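Local coordinates for protein MdcC (Pseudomonas fluorescens, PDB 5VIT) that probably serves as the acyl carrier subunit of malonate decarboxylase, holding acetyl and malonyl thioesters on a CoA-derived prosthetic group during turnover, at residues Ala18-Val23 and Leu89-Glu94. Sequence-based numbering, arbitrary orientation.
Sequences ALVGCV and LEQGFE
Helix-on-sheet packing brings Val-20 and Ala-18, on strand 18-21, the outermost strand, within this chain, of the mixed sheet, against Gln-91 and Gly-92 of helix 82-96. The segment axes run nearly antiparallel, at 155°, and approach to 7.9 Å; the CA atoms of Val-20 and Gly-92 lie 5.8 Å apart. The absence of a side chain at Gly-92 probably helps this close approach, since Val-20 CG2 rests directly on Gly-92 CA at 3.8 Å. With chi1 at 168°, Val-20 CG1 lies opposite the backbone N and CG2 beside it, which sends one methyl to Gln-91 and the other to Gly-92. In this two-layer alpha/beta sandwich, with helices 52-62 and 82-96 on one face of the sheet, strand 18-21 pairs antiparallel with 27-34, Val-20 sharing backbone hydrogen bonds with Val-30. The side chains of Leu-89 and Phe-93, which leave the helix away from strand 18-21, pack on Val-30 and on Ile-73 of strand 71-78. Val-20 CG1 is 3.2 Å from Gln-91 OE1, a close van der Waals contact, and the two side chains cross at about a right angle. Alternation along the strand sends Ala-18 to the same face as Val-20, its CB 4.1 Å from Gly-92 O, while Leu-19 leaves the strand on the opposite face.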
ATOM      1  N   ALA B  18      22.960  11.989  14.265  1.00 37.86           N
ATOM      2  CA  ALA B  18      23.162  10.797  13.445  1.00 36.73           C
ATOM      3  C   ALA B  18      23.830  11.085  12.111  1.00 29.49           C
ATOM      4  O   ALA B  18      23.653  12.140  11.511  1.00 32.06           O
ATOM      5  CB  ALA B  18      21.820  10.065  13.213  1.00 37.73           C
ATOM      6  N   LEU B  19      24.604  10.118  11.652  1.00 32.74           N
ATOM      7  CA  LEU B  19      25.153  10.161  10.314  1.00 34.50           C
ATOM      8  C   LEU B  19      24.765   8.885   9.574  1.00 33.88           C
ATOM      9  O   LEU B  19      25.022   7.783  10.055  1.00 37.21           O
ATOM     10  CB  LEU B  19      26.669  10.305  10.340  1.00 31.32           C
ATOM     11  CG  LEU B  19      27.219   9.926   8.957  1.00 34.09           C
ATOM     12  CD1 LEU B  19      27.474  11.144   8.072  1.00 30.94           C
ATOM     13  CD2 LEU B  19      28.425   9.036   9.076  1.00 31.25           C
ATOM     14  N   VAL B  20      24.165   9.027   8.400  1.00 27.92           N
ATOM     15  CA  VAL B  20      23.781   7.856   7.624  1.00 30.10           C
ATOM     16  C   VAL B  20      24.314   8.012   6.208  1.00 32.57           C
ATOM     17  O   VAL B  20      24.364   9.116   5.685  1.00 31.18           O
ATOM     18  CB  VAL B  20      22.243   7.656   7.612  1.00 32.80           C
ATOM     19  CG1 VAL B  20      21.838   6.638   6.576  1.00 44.37           C
ATOM     20  CG2 VAL B  20      21.767   7.198   8.970  1.00 37.31           C
ATOM     21  N   GLY B  21      24.751   6.917   5.602  1.00 32.88           N
ATOM     22  CA  GLY B  21      25.086   6.945   4.197  1.00 29.42           C
ATOM     23  C   GLY B  21      26.521   7.267   3.887  1.00 29.88           C
ATOM     24  O   GLY B  21      27.394   7.243   4.750  1.00 28.21           O
ATOM     25  N   CYS B  22      26.752   7.601   2.630  1.00 29.89           N
ATOM     26  CA  CYS B  22      28.093   7.737   2.110  1.00 28.87           C
ATOM     27  C   CYS B  22      28.017   8.487   0.777  1.00 31.81           C
ATOM     28  O   CYS B  22      27.023   8.370   0.061  1.00 28.35           O
ATOM     29  CB  CYS B  22      28.705   6.349   1.954  1.00 32.76           C
ATOM     30  SG  CYS B  22      30.229   6.299   1.134  1.00 43.79           S
ATOM     31  N   VAL B  23      29.036   9.275   0.445  1.00 26.95           N
ATOM     32  CA  VAL B  23      28.993  10.020  -0.798  1.00 27.36           C
ATOM     33  C   VAL B  23      29.604   9.176  -1.919  1.00 26.84           C
ATOM     34  O   VAL B  23      30.533   9.592  -2.606  1.00 31.24           O
ATOM     35  CB  VAL B  23      29.706  11.392  -0.669  1.00 25.66           C
ATOM     36  CG1 VAL B  23      29.368  12.276  -1.848  1.00 26.66           C
ATOM     37  CG2 VAL B  23      29.255  12.081   0.606  1.00 25.74           C
ATOM     38  N   LEU B  89      16.905   9.183   4.508  1.00 34.44           N
ATOM     39  CA  LEU B  89      16.379  10.221   5.371  1.00 31.00           C
ATOM     40  C   LEU B  89      15.565   9.577   6.478  1.00 37.06           C
ATOM     41  O   LEU B  89      15.628  10.010   7.631  1.00 34.02           O
ATOM     42  CB  LEU B  89      15.543  11.217   4.571  1.00 28.19           C
ATOM     43  CG  LEU B  89      16.351  12.344   3.936  1.00 28.54           C
ATOM     44  CD1 LEU B  89      15.569  13.035   2.842  1.00 27.52           C
ATOM     45  CD2 LEU B  89      16.713  13.324   5.032  1.00 30.70           C
ATOM     46  N   GLU B  90      14.815   8.528   6.134  1.00 37.58           N
ATOM     47  CA  GLU B  90      14.011   7.825   7.129  1.00 33.87           C
ATOM     48  C   GLU B  90      14.928   7.060   8.089  1.00 37.77           C
ATOM     49  O   GLU B  90      14.678   7.049   9.300  1.00 38.45           O
ATOM     50  CB  GLU B  90      12.979   6.906   6.450  1.00 40.26           C
ATOM     51  CG  GLU B  90      11.780   7.684   5.852  1.00 47.12           C
ATOM     52  CD  GLU B  90      10.954   6.893   4.821  1.00 51.43           C
ATOM     53  OE1 GLU B  90      11.531   6.042   4.100  1.00 54.96           O
ATOM     54  OE2 GLU B  90       9.731   7.151   4.704  1.00 45.26           O
ATOM     55  N   GLN B  91      16.002   6.462   7.565  1.00 35.36           N
ATOM     56  CA  GLN B  91      17.028   5.831   8.410  1.00 34.01           C
ATOM     57  C   GLN B  91      17.660   6.819   9.409  1.00 36.11           C
ATOM     58  O   GLN B  91      17.888   6.495  10.581  1.00 36.06           O
ATOM     59  CB  GLN B  91      18.142   5.228   7.555  1.00 38.23           C
ATOM     60  CG  GLN B  91      17.721   4.094   6.628  1.00 49.64           C
ATOM     61  CD  GLN B  91      18.884   3.573   5.771  1.00 55.63           C
ATOM     62  OE1 GLN B  91      19.961   4.193   5.698  1.00 48.09           O
ATOM     63  NE2 GLN B  91      18.661   2.434   5.107  1.00 56.78           N
ATOM     64  N   GLY B  92      17.969   8.017   8.919  1.00 36.63           N
ATOM     65  CA  GLY B  92      18.518   9.070   9.751  1.00 36.62           C
ATOM     66  C   GLY B  92      17.573   9.495  10.865  1.00 35.81           C
ATOM     67  O   GLY B  92      17.972   9.551  12.026  1.00 36.51           O
ATOM     68  N   PHE B  93      16.320   9.782  10.515  1.00 36.31           N
ATOM     69  CA  PHE B  93      15.306  10.192  11.499  1.00 35.26           C
ATOM     70  C   PHE B  93      15.061   9.105  12.528  1.00 41.40           C
ATOM     71  O   PHE B  93      14.814   9.405  13.694  1.00 43.94           O
ATOM     72  CB  PHE B  93      13.984  10.563  10.813  1.00 32.62           C
ATOM     73  CG  PHE B  93      13.943  11.982  10.299  1.00 34.66           C
ATOM     74  CD1 PHE B  93      14.188  12.261   8.959  1.00 33.33           C
ATOM     75  CD2 PHE B  93      13.669  13.040  11.158  1.00 28.96           C
ATOM     76  CE1 PHE B  93      14.147  13.565   8.479  1.00 31.93           C
ATOM     77  CE2 PHE B  93      13.632  14.344  10.685  1.00 31.04           C
ATOM     78  CZ  PHE B  93      13.871  14.610   9.344  1.00 31.02           C
ATOM     79  N   GLU B  94      15.136   7.847  12.089  1.00 39.00           N
ATOM     80  CA  GLU B  94      15.009   6.693  12.973  1.00 42.70           C
ATOM     81  C   GLU B  94      16.066   6.659  14.080  1.00 46.32           C
ATOM     82  O   GLU B  94      15.735   6.451  15.246  1.00 39.04           O
ATOM     83  CB  GLU B  94      15.102   5.396  12.170  1.00 44.75           C
ATOM     84  CG  GLU B  94      14.124   4.317  12.607  1.00 47.51           C
ATOM     85  CD  GLU B  94      12.768   4.463  11.928  1.00 61.81           C
ATOM     86  OE1 GLU B  94      12.585   5.449  11.171  1.00 68.81           O
ATOM     87  OE2 GLU B  94      11.892   3.591  12.133  1.00 69.31           O
TER